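Local coordinates for uricase (Bacillus fastidiosus, PDB 4R8X) that catalyses the oxidation of urate by molecular oxygen to 5-hydroxyisourate, the first step in the conversion of urate to allantoin, at the interface of chains A and B. Sequence-based numbering; all coordinates share one arbitrary frame. Chains: chain A/B, Uricase.

The interface of chains A and B. Residues chain A 141, 170-172, 199; chain B 136-138.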
ATOM      1  N   ASN A 141       0.889   4.183 -13.751  1.00 11.37           N
ATOM      2  CA  ASN A 141      -0.451   4.044 -14.338  1.00 11.38           C
ATOM      3  C   ASN A 141      -0.663   2.652 -14.941  1.00 11.32           C
ATOM      4  O   ASN A 141      -0.139   1.665 -14.416  1.00 11.44           O
ATOM      5  CB  ASN A 141      -0.732   5.199 -15.305  1.00 11.91           C
ATOM      6  CG  ASN A 141      -0.768   6.548 -14.578  1.00 13.46           C
ATOM      7  OD1 ASN A 141      -1.184   6.611 -13.422  1.00 14.22           O
ATOM      8  ND2 ASN A 141      -0.318   7.611 -15.242  1.00 14.99           N
ATOM      9  N   GLN A 170      -7.472   3.670 -15.285  1.00 10.46           N
ATOM     10  CA  GLN A 170      -8.398   4.407 -14.429  1.00 11.24           C
ATOM     11  C   GLN A 170      -8.832   5.686 -15.116  1.00 11.28           C
ATOM     12  O   GLN A 170      -8.022   6.586 -15.342  1.00 11.66           O
ATOM     13  CB  GLN A 170      -7.775   4.706 -13.061  1.00 12.21           C
ATOM     14  CG  GLN A 170      -7.369   3.464 -12.294  1.00 12.73           C
ATOM     15  CD  GLN A 170      -6.828   3.754 -10.895  1.00 14.35           C
ATOM     16  OE1 GLN A 170      -6.982   4.858 -10.352  1.00 17.50           O
ATOM     17  NE2 GLN A 170      -6.195   2.758 -10.304  1.00 13.92           N
ATOM     18  N   LEU A 171     -10.110   5.751 -15.466  1.00 11.42           N
ATOM     19  CA  LEU A 171     -10.628   6.868 -16.241  1.00 11.76           C
ATOM     20  C   LEU A 171     -11.874   7.421 -15.586  1.00 13.22           C
ATOM     21  O   LEU A 171     -12.681   6.673 -15.048  1.00 14.64           O
ATOM     22  CB  LEU A 171     -10.982   6.426 -17.663  1.00 12.24           C
ATOM     23  CG  LEU A 171      -9.833   5.881 -18.511  1.00 13.58           C
ATOM     24  CD1 LEU A 171     -10.361   5.374 -19.836  1.00 14.98           C
ATOM     25  CD2 LEU A 171      -8.767   6.943 -18.730  1.00 14.52           C
ATOM     26  N   ILE A 172     -12.015   8.738 -15.628  1.00 13.92           N
ATOM     27  CA  ILE A 172     -13.237   9.388 -15.188  1.00 14.00           C
ATOM     28  C   ILE A 172     -13.891  10.024 -16.398  1.00 15.70           C
ATOM     29  O   ILE A 172     -13.215  10.572 -17.270  1.00 15.47           O
ATOM     30  CB  ILE A 172     -12.958  10.486 -14.128  1.00 13.55           C
ATOM     31  CG1 ILE A 172     -14.266  11.074 -13.603  1.00 15.44           C
ATOM     32  CG2 ILE A 172     -12.091  11.605 -14.696  1.00 14.80           C
ATOM     33  CD1 ILE A 172     -14.943  10.228 -12.573  1.00 17.46           C
ATOM     34  N   TYR A 199     -16.465   6.776 -12.711  1.00 17.57           N
ATOM     35  CA  TYR A 199     -15.038   6.510 -12.549  1.00 16.95           C
ATOM     36  C   TYR A 199     -14.870   5.019 -12.692  0.83 14.35           C
ATOM     37  O   TYR A 199     -15.426   4.258 -11.901  0.88 13.64           O
ATOM     38  CB  TYR A 199     -14.570   6.941 -11.154  1.00 17.47           C
ATOM     39  CG  TYR A 199     -13.061   6.902 -10.883  1.00 18.13           C
ATOM     40  CD1 TYR A 199     -12.312   5.732 -11.046  0.73 17.68           C
ATOM     41  CD2 TYR A 199     -12.406   8.024 -10.400  1.00 19.81           C
ATOM     42  CE1 TYR A 199     -10.951   5.704 -10.780  0.77 17.27           C
ATOM     43  CE2 TYR A 199     -11.055   8.002 -10.141  1.00 18.95           C
ATOM     44  CZ  TYR A 199     -10.332   6.846 -10.329  1.00 16.68           C
ATOM     45  OH  TYR A 199      -8.984   6.841 -10.048  1.00 16.29           O
TER
ATOM     46  N   PHE B 136     -10.798  11.739 -18.567  1.00 13.55           N
ATOM     47  CA  PHE B 136      -9.440  11.998 -18.095  1.00 12.35           C
ATOM     48  C   PHE B 136      -8.898  10.769 -17.378  1.00 11.52           C
ATOM     49  O   PHE B 136      -9.664   9.993 -16.803  1.00 12.40           O
ATOM     50  CB  PHE B 136      -9.418  13.232 -17.174  1.00 12.07           C
ATOM     51  CG  PHE B 136      -9.924  14.479 -17.840  1.00 12.42           C
ATOM     52  CD1 PHE B 136      -9.087  15.258 -18.631  1.00 14.01           C
ATOM     53  CD2 PHE B 136     -11.249  14.859 -17.695  1.00 13.37           C
ATOM     54  CE1 PHE B 136      -9.563  16.394 -19.263  1.00 15.07           C
ATOM     55  CE2 PHE B 136     -11.733  15.999 -18.330  1.00 14.37           C
ATOM     56  CZ  PHE B 136     -10.884  16.770 -19.108  1.00 14.67           C
ATOM     57  N   ARG B 137      -7.585  10.572 -17.438  1.00 11.24           N
ATOM     58  CA  ARG B 137      -6.958   9.484 -16.694  1.00 11.54           C
ATOM     59  C   ARG B 137      -6.587   9.931 -15.289  1.00 12.51           C
ATOM     60  O   ARG B 137      -5.941  10.956 -15.139  1.00 13.55           O
ATOM     61  CB  ARG B 137      -5.683   9.019 -17.400  1.00 13.09           C
ATOM     62  CG  ARG B 137      -4.848   8.045 -16.576  1.00 15.34           C
ATOM     63  CD  ARG B 137      -3.672   7.456 -17.360  1.00 16.55           C
ATOM     64  NE  ARG B 137      -2.622   8.421 -17.670  0.80 17.23           N
ATOM     65  CZ  ARG B 137      -1.484   8.083 -18.268  0.64 17.78           C
ATOM     66  NH1 ARG B 137      -1.284   6.820 -18.624  0.50 17.74           N
ATOM     67  NH2 ARG B 137      -0.554   8.995 -18.518  0.79 18.67           N
ATOM     68  N   LYS B 138      -6.969   9.166 -14.268  1.00 12.24           N
ATOM     69  CA  LYS B 138      -6.462   9.435 -12.932  1.00 11.98           C
ATOM     70  C   LYS B 138      -4.992   9.066 -12.893  1.00 12.76           C
ATOM     71  O   LYS B 138      -4.631   7.898 -13.054  1.00 16.47           O
ATOM     72  CB  LYS B 138      -7.183   8.617 -11.869  1.00 15.77           C
ATOM     73  CG  LYS B 138      -6.482   8.686 -10.522  1.00 19.66           C
ATOM     74  CD  LYS B 138      -6.802   9.989  -9.848  1.00 21.29           C
ATOM     75  CE  LYS B 138      -5.686  10.411  -8.863  1.00 22.21           C
ATOM     76  NZ  LYS B 138      -5.213   9.329  -7.953  1.00 25.95           N
TER
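A:Ile172 and B:Phe136 pair through their backbones in an antiparallel sheet that crosses the subunit boundary. A:Ile172 N donates to B:Phe136 O at 2.9 Å, and B:Phe136 N returns a bond to A:Ile172 O at 3.0 Å. The pairing continues where B:Lys138 N donates to A:Gln170 O at 3.0 Å.

The CD2 methyl of A:Leu171 packs 3.7 Å from B:Arg137 CA. The CG2 branch of A:Ile172 meets B:Phe136 CB at 4.0 Å. From a loop of chain A, the amide ND2 of A:Asn141 sits over one face of the B:Arg137 guanidinium, above its centre, 3.3 Å from CZ. The two planes are turned 44° apart. B:Arg137 leaves its strand with CG opposite the backbone N (chi1 171°) and bends at chi3 to bring the guanidinium under the amide. Replacing B:Arg137 with alanine is likely to leave the A:Asn141 amide without the guanidinium face it covers and to open a gap beside it.

The phenol of A:Tyr199 lies across the B:Lys138 side chain, with CZ 3.9 Å from CB. Its hydroxyl OH donates to A:Gln170 OE1 at 2.8 Å. This bond helps fix the amide of A:Gln170, whose side chain runs beside that of B:Lys138, pointing the same way.

The short strand B:135-138 extends the sheet of chain A along strand A:161-173, with strand A:198-208 on its other side. Two-fold symmetry repeats the pairing with the chains exchanged, within a four-subunit assembly.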